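Local structure of fibronectin-binding protein BBK32 (Borrelia burgdorferi, 6N1L) at residues 15-18 / 19-23; 37-40 / 41-45; 121-124 / 125-129. The protein binds fibronectin and, through the complement inhibitory domain described here, probably blocks the classical complement pathway by binding the protease C1r. All blocks are in the same frame, centred on the assembly; numbering follows the deposited sequence.

Contact 1: 15-18 / 19-23; sequences GVKY and NVDSA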
# COMPACT_ATOMS: atom_id res chain seq x y z
N GLY A 15 15.98 12.23 0.58
CA GLY A 15 15.19 11.63 -0.49
C GLY A 15 14.58 10.30 -0.09
O GLY A 15 13.42 10.02 -0.42
N VAL A 16 15.34 9.46 0.62
CA VAL A 16 14.78 8.17 1.03
C VAL A 16 13.68 8.38 2.07
O VAL A 16 12.61 7.76 2.00
CB VAL A 16 15.90 7.25 1.54
CG1 VAL A 16 15.32 6.09 2.35
CG2 VAL A 16 16.72 6.74 0.36
N LYS A 17 13.91 9.30 3.02
CA LYS A 17 12.90 9.57 4.04
C LYS A 17 11.60 10.07 3.41
O LYS A 17 10.51 9.64 3.81
CB LYS A 17 13.44 10.58 5.05
CG LYS A 17 12.44 10.95 6.13
CD LYS A 17 12.65 12.37 6.64
CE LYS A 17 11.36 12.95 7.20
NZ LYS A 17 11.17 14.36 6.75
N TYR A 18 11.70 10.95 2.42
CA TYR A 18 10.49 11.47 1.78
C TYR A 18 9.73 10.36 1.07
O TYR A 18 8.50 10.25 1.18
CB TYR A 18 10.83 12.58 0.79
CG TYR A 18 9.64 12.95 -0.06
CD1 TYR A 18 8.63 13.76 0.45
CD2 TYR A 18 9.51 12.47 -1.36
CE1 TYR A 18 7.52 14.09 -0.31
CE2 TYR A 18 8.40 12.80 -2.13
CZ TYR A 18 7.41 13.61 -1.60
OH TYR A 18 6.31 13.95 -2.36
N ASN A 19 10.44 9.53 0.30
CA ASN A 19 9.75 8.52 -0.50
C ASN A 19 9.21 7.39 0.37
O ASN A 19 8.14 6.84 0.06
CB ASN A 19 10.68 8.00 -1.59
CG ASN A 19 10.82 8.97 -2.75
OD1 ASN A 19 10.02 8.95 -3.69
ND2 ASN A 19 11.82 9.85 -2.67
N VAL A 20 9.90 7.04 1.46
CA VAL A 20 9.37 6.04 2.37
C VAL A 20 8.12 6.57 3.07
O VAL A 20 7.11 5.85 3.20
CB VAL A 20 10.46 5.62 3.38
CG1 VAL A 20 9.86 4.73 4.46
CG2 VAL A 20 11.58 4.88 2.65
N ASP A 21 8.15 7.83 3.50
CA ASP A 21 6.96 8.43 4.11
C ASP A 21 5.79 8.42 3.14
O ASP A 21 4.65 8.11 3.53
CB ASP A 21 7.25 9.86 4.55
CG ASP A 21 7.77 9.95 5.98
OD1 ASP A 21 7.85 8.90 6.66
OD2 ASP A 21 8.10 11.08 6.41
N SER A 22 6.03 8.77 1.88
CA SER A 22 4.98 8.73 0.88
C SER A 22 4.47 7.32 0.65
O SER A 22 3.28 7.11 0.40
CB SER A 22 5.47 9.33 -0.44
OG SER A 22 5.94 10.65 -0.25
N ALA A 23 5.36 6.33 0.71
CA ALA A 23 4.91 4.95 0.54
C ALA A 23 4.03 4.52 1.71
O ALA A 23 3.02 3.82 1.51
CB ALA A 23 6.12 4.01 0.41
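Tyr-18 and Asn-19, neighbours in helix 9-44, each meet a residue four positions away. The amide of Asn-19 turns back along the helix to the carbonyl of Gly-15: ND2 donates to Gly-15 O at 2.8 Å, nearly straight at 172° and with the acceptor in the amide plane. The backbone N of Asn-19 donates to the same oxygen from the opposite face of the carbonyl plane, so two bonds grip Gly-15 O. CG sits beside the backbone N (chi1 -77°), which brings the amide back to the preceding turn. This is ordinary i to i+4 alpha-helical pairing with a side-chain bond added, on the first helix of an all-helical bundle; Tyr-79 and Ser-83 of helix 66-87 pack on Asn-19. Tyr-18 repeats the scheme, its O taking both Ser-22 N and Ser-22 OG, each at 3.0 Å. The Ser-22 hydroxyl also lies under one face of the Tyr-18 ring, toward the rim, with OG 3.6 Å from CZ. The Asn-19 amide stands almost perpendicular to that ring, planes 86° apart, with ND2 at the ring edge 3.7 Å from CD2. On the buried side Val-16 CG1 and Val-20 CG2 lie side by side, packed against Leu-102 of helix 93-117.

Contact 2: 37-40 / 41-45; sequences FSTK and LTQMY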
# COMPACT_ATOMS: atom_id res chain seq x y z
N PHE A 37 -14.73 0.03 1.46
CA PHE A 37 -15.36 -0.97 0.60
C PHE A 37 -16.08 -2.02 1.44
O PHE A 37 -17.25 -2.32 1.21
CB PHE A 37 -14.27 -1.59 -0.29
CG PHE A 37 -14.74 -2.47 -1.41
CD1 PHE A 37 -16.05 -2.47 -1.85
CD2 PHE A 37 -13.84 -3.32 -2.03
CE1 PHE A 37 -16.44 -3.30 -2.89
CE2 PHE A 37 -14.22 -4.14 -3.07
CZ PHE A 37 -15.52 -4.13 -3.50
N SER A 38 -15.38 -2.55 2.46
CA SER A 38 -15.97 -3.55 3.34
C SER A 38 -17.27 -3.08 3.97
O SER A 38 -18.25 -3.84 4.02
CB SER A 38 -14.97 -3.93 4.44
OG SER A 38 -13.82 -4.53 3.88
N THR A 39 -17.33 -1.83 4.43
CA THR A 39 -18.55 -1.35 5.07
C THR A 39 -19.71 -1.23 4.09
O THR A 39 -20.86 -1.47 4.47
CB THR A 39 -18.32 -0.00 5.78
OG1 THR A 39 -18.08 1.05 4.84
CG2 THR A 39 -17.16 -0.10 6.76
N LYS A 40 -19.44 -0.89 2.82
CA LYS A 40 -20.51 -0.83 1.83
C LYS A 40 -21.09 -2.21 1.56
O LYS A 40 -22.30 -2.36 1.37
CB LYS A 40 -20.02 -0.21 0.52
CG LYS A 40 -19.40 1.15 0.61
CD LYS A 40 -20.22 2.13 1.41
CE LYS A 40 -19.51 3.45 1.49
NZ LYS A 40 -20.26 4.42 2.30
N LEU A 41 -20.22 -3.23 1.50
CA LEU A 41 -20.67 -4.59 1.29
C LEU A 41 -21.48 -5.08 2.48
O LEU A 41 -22.49 -5.78 2.31
CB LEU A 41 -19.46 -5.51 1.04
CG LEU A 41 -18.65 -5.20 -0.22
CD1 LEU A 41 -17.36 -6.01 -0.25
CD2 LEU A 41 -19.45 -5.46 -1.50
N THR A 42 -21.06 -4.71 3.69
CA THR A 42 -21.83 -5.05 4.88
C THR A 42 -23.18 -4.35 4.88
O THR A 42 -24.22 -4.98 5.11
CB THR A 42 -21.04 -4.69 6.14
OG1 THR A 42 -19.91 -5.56 6.26
CG2 THR A 42 -21.92 -4.81 7.37
N GLN A 43 -23.19 -3.04 4.59
CA GLN A 43 -24.43 -2.27 4.65
C GLN A 43 -25.46 -2.78 3.66
O GLN A 43 -26.65 -2.85 3.97
CB GLN A 43 -24.14 -0.79 4.38
CG GLN A 43 -23.53 -0.05 5.55
CD GLN A 43 -22.76 1.18 5.11
OE1 GLN A 43 -22.89 1.63 3.97
NE2 GLN A 43 -21.97 1.72 6.01
N MET A 44 -25.02 -3.14 2.45
CA MET A 44 -25.99 -3.50 1.41
C MET A 44 -26.69 -4.83 1.69
O MET A 44 -27.74 -5.09 1.09
CB MET A 44 -25.31 -3.52 0.04
CG MET A 44 -24.32 -4.65 -0.20
SD MET A 44 -23.58 -4.58 -1.86
CE MET A 44 -24.70 -5.64 -2.76
N TYR A 45 -26.16 -5.65 2.60
CA TYR A 45 -26.85 -6.87 3.04
C TYR A 45 -27.38 -6.76 4.46
O TYR A 45 -27.76 -7.79 5.04
CB TYR A 45 -25.92 -8.09 2.95
CG TYR A 45 -25.55 -8.52 1.55
CD1 TYR A 45 -26.11 -9.66 0.98
CD2 TYR A 45 -24.62 -7.81 0.80
CE1 TYR A 45 -25.77 -10.06 -0.31
CE2 TYR A 45 -24.27 -8.20 -0.48
CZ TYR A 45 -24.85 -9.33 -1.03
OH TYR A 45 -24.49 -9.71 -2.31
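Phe-37 O accepts from Leu-41 N at 3.1 Å, the first of four successive i to i+4 backbone bonds that carry the last turns of helix 9-44. Thr-42 N follows on Ser-38 O, Gln-43 N on Thr-39 O at 2.8 Å, and Met-44 N on Lys-40 O. At the end Tyr-45 N bonds to Thr-42 O, three residues back, and Tyr-45 itself is in the loop.

The main apolar meeting is a CH-pi contact: Leu-41 CD1 lies over one face of the Phe-37 ring, 4.1 Å from its centroid and 20° off the normal. CG of Phe-37 is anti to its backbone N (chi1 -170°), which carries the ring forward to the leucine one turn on. This pair belongs to an aromatic cluster in the helical bundle: Phe-37 stacks on Phe-64 and meets Tyr-123 of helix 122-147 edge-to-face, while Leu-41 packs on Ala-61 of helix 51-61.

On another side of the helix the side chain of Gln-43 runs back, extended, past the Thr-39 carbonyl, with CG 3.2 Å from Thr-39 O, and lies alongside both Thr-39 and Lys-40. Its NE2 comes within 4.0 Å of Thr-39 CB, and its OE1 lies 3.7 Å from Lys-40 CD, the methylene part of the lysine rather than the ammonium. The charge of Lys-40 goes to Glu-60 in a salt bridge, and Thr-39 OG1 is bonded to Leu-36 O. Met-44 CG, set between its backbone N and carbonyl carbon (chi1 70°), rests 3.4 Å from Lys-40 O, and its side chain packs on Lys-58 of helix 51-61.

Contact 3: 121-124 / 125-129; sequences NLYE and AYKAI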
# COMPACT_ATOMS: atom_id res chain seq x y z
N ASN A 121 -12.30 -10.96 -8.82
CA ASN A 121 -13.18 -10.29 -7.88
C ASN A 121 -12.40 -9.23 -7.09
O ASN A 121 -11.39 -9.55 -6.46
CB ASN A 121 -13.78 -11.33 -6.94
CG ASN A 121 -14.74 -10.72 -5.94
OD1 ASN A 121 -14.35 -10.33 -4.84
ND2 ASN A 121 -16.02 -10.65 -6.32
N LEU A 122 -12.89 -7.99 -7.12
CA LEU A 122 -12.15 -6.87 -6.53
C LEU A 122 -11.98 -7.05 -5.02
O LEU A 122 -10.89 -6.84 -4.48
CB LEU A 122 -12.84 -5.54 -6.83
CG LEU A 122 -12.08 -4.33 -6.27
CD1 LEU A 122 -10.61 -4.36 -6.71
CD2 LEU A 122 -12.72 -3.00 -6.66
N TYR A 123 -13.06 -7.40 -4.32
CA TYR A 123 -12.93 -7.60 -2.88
C TYR A 123 -11.94 -8.71 -2.56
O TYR A 123 -11.16 -8.60 -1.60
CB TYR A 123 -14.29 -7.90 -2.25
CG TYR A 123 -14.23 -7.80 -0.74
CD1 TYR A 123 -14.00 -6.58 -0.12
CD2 TYR A 123 -14.37 -8.93 0.05
CE1 TYR A 123 -13.92 -6.48 1.26
CE2 TYR A 123 -14.30 -8.84 1.43
CZ TYR A 123 -14.07 -7.61 2.03
OH TYR A 123 -13.99 -7.50 3.40
N GLU A 124 -11.94 -9.77 -3.36
CA GLU A 124 -10.97 -10.84 -3.17
C GLU A 124 -9.55 -10.35 -3.42
O GLU A 124 -8.61 -10.83 -2.78
CB GLU A 124 -11.28 -12.01 -4.09
CG GLU A 124 -12.59 -12.73 -3.77
CD GLU A 124 -12.58 -13.32 -2.37
OE1 GLU A 124 -11.62 -14.06 -2.05
OE2 GLU A 124 -13.52 -13.03 -1.60
N ALA A 125 -9.38 -9.43 -4.37
CA ALA A 125 -8.05 -8.86 -4.63
C ALA A 125 -7.53 -8.11 -3.41
O ALA A 125 -6.39 -8.31 -2.98
CB ALA A 125 -8.10 -7.95 -5.86
N TYR A 126 -8.37 -7.25 -2.82
CA TYR A 126 -8.02 -6.58 -1.58
C TYR A 126 -7.69 -7.59 -0.48
O TYR A 126 -6.65 -7.49 0.18
CB TYR A 126 -9.15 -5.65 -1.13
CG TYR A 126 -9.14 -4.27 -1.74
CD1 TYR A 126 -8.29 -3.27 -1.25
CD2 TYR A 126 -9.97 -3.95 -2.81
CE1 TYR A 126 -8.28 -2.01 -1.80
CE2 TYR A 126 -9.97 -2.69 -3.38
CZ TYR A 126 -9.12 -1.71 -2.88
OH TYR A 126 -9.11 -0.47 -3.44
N LYS A 127 -8.55 -8.59 -0.29
CA LYS A 127 -8.31 -9.59 0.74
C LYS A 127 -6.97 -10.30 0.54
O LYS A 127 -6.31 -10.67 1.52
CB LYS A 127 -9.45 -10.62 0.77
CG LYS A 127 -10.52 -10.31 1.79
CD LYS A 127 -11.23 -11.58 2.23
CE LYS A 127 -12.09 -12.15 1.11
NZ LYS A 127 -12.32 -13.63 1.26
N ALA A 128 -6.54 -10.48 -0.70
CA ALA A 128 -5.26 -11.12 -0.95
C ALA A 128 -4.07 -10.30 -0.47
O ALA A 128 -2.99 -10.87 -0.26
CB ALA A 128 -5.12 -11.42 -2.44
N ILE A 129 -4.19 -8.98 -0.30
CA ILE A 129 -3.01 -8.16 -0.05
C ILE A 129 -3.04 -7.40 1.26
O ILE A 129 -2.04 -6.78 1.62
CB ILE A 129 -2.71 -7.20 -1.23
CG1 ILE A 129 -3.90 -6.29 -1.56
CG2 ILE A 129 -2.32 -8.01 -2.47
CD1 ILE A 129 -3.98 -5.03 -0.73
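Tyr-126 on Leu-122, Lys-127 on Tyr-123 and Glu-124, and Ala-125 on Asn-121 make up a local contact within the first turns of helix 122-147, the last helix of the bundle. Asn-121 is the N-cap: its OD1 accepts from Glu-124 N at 2.9 Å, on a lone pair in the carbonyl plane, so the side chain satisfies a first-turn amide. Its backbone O takes Ala-125 N at the head of the series of i to i+4 bonds.

On the face turned to the bundle, Leu-122 and Tyr-126 lie side by side and point the same way. Leu-122 CD1 is 3.8 Å from Tyr-126 CE2, and the edge of that ring also faces Leu-122 O, 3.5 Å from CD2. Both side chains continue onto Leu-69 of helix 66-87.

Lys-127 lies on a different side, crossing Tyr-123 with CE 4.0 Å from CE2, at an oblique angle to the ring. Bent at chi3 (-70°), the lysine turns its end to Glu-124, and NZ faces the two carboxylate oxygens, 3.2 Å from OE2 and 3.4 Å from OE1. Both bonds are weak, though together they form a salt bridge. The Tyr-123 hydroxyl reaches across to Ser-38 of helix 9-44. Near the N-terminus of the helix, the carboxylate of Glu-124 would probably be stabilised by the helix dipole as well as by the lysine, while the long NZ contacts imply an ion pair that is held only loosely.

How the contacts relate
Along the chain the contacts come in series: contact 1, then contact 2, then contact 3. The first two share helix 9-44, one toward its start and the other at its C-terminal end, with centres 33 Å apart on opposite sides of the chain's centre. Contact 3 opens helix 122-147 and lies beside contact 2, its centre 15 Å away. There the two helices join directly: Ser-38 OG and Tyr-123 OH are 3.0 Å apart, a probable hydrogen bond, and Leu-41 CD1 packs 3.4 Å from Tyr-123 CD1. Contact 1 stays about 12 Å from contact 3 at the nearest atoms, yet it too meets helix 122-147, through Gln-144, so helices 9-44 and 122-147 meet near both ends of the run they share.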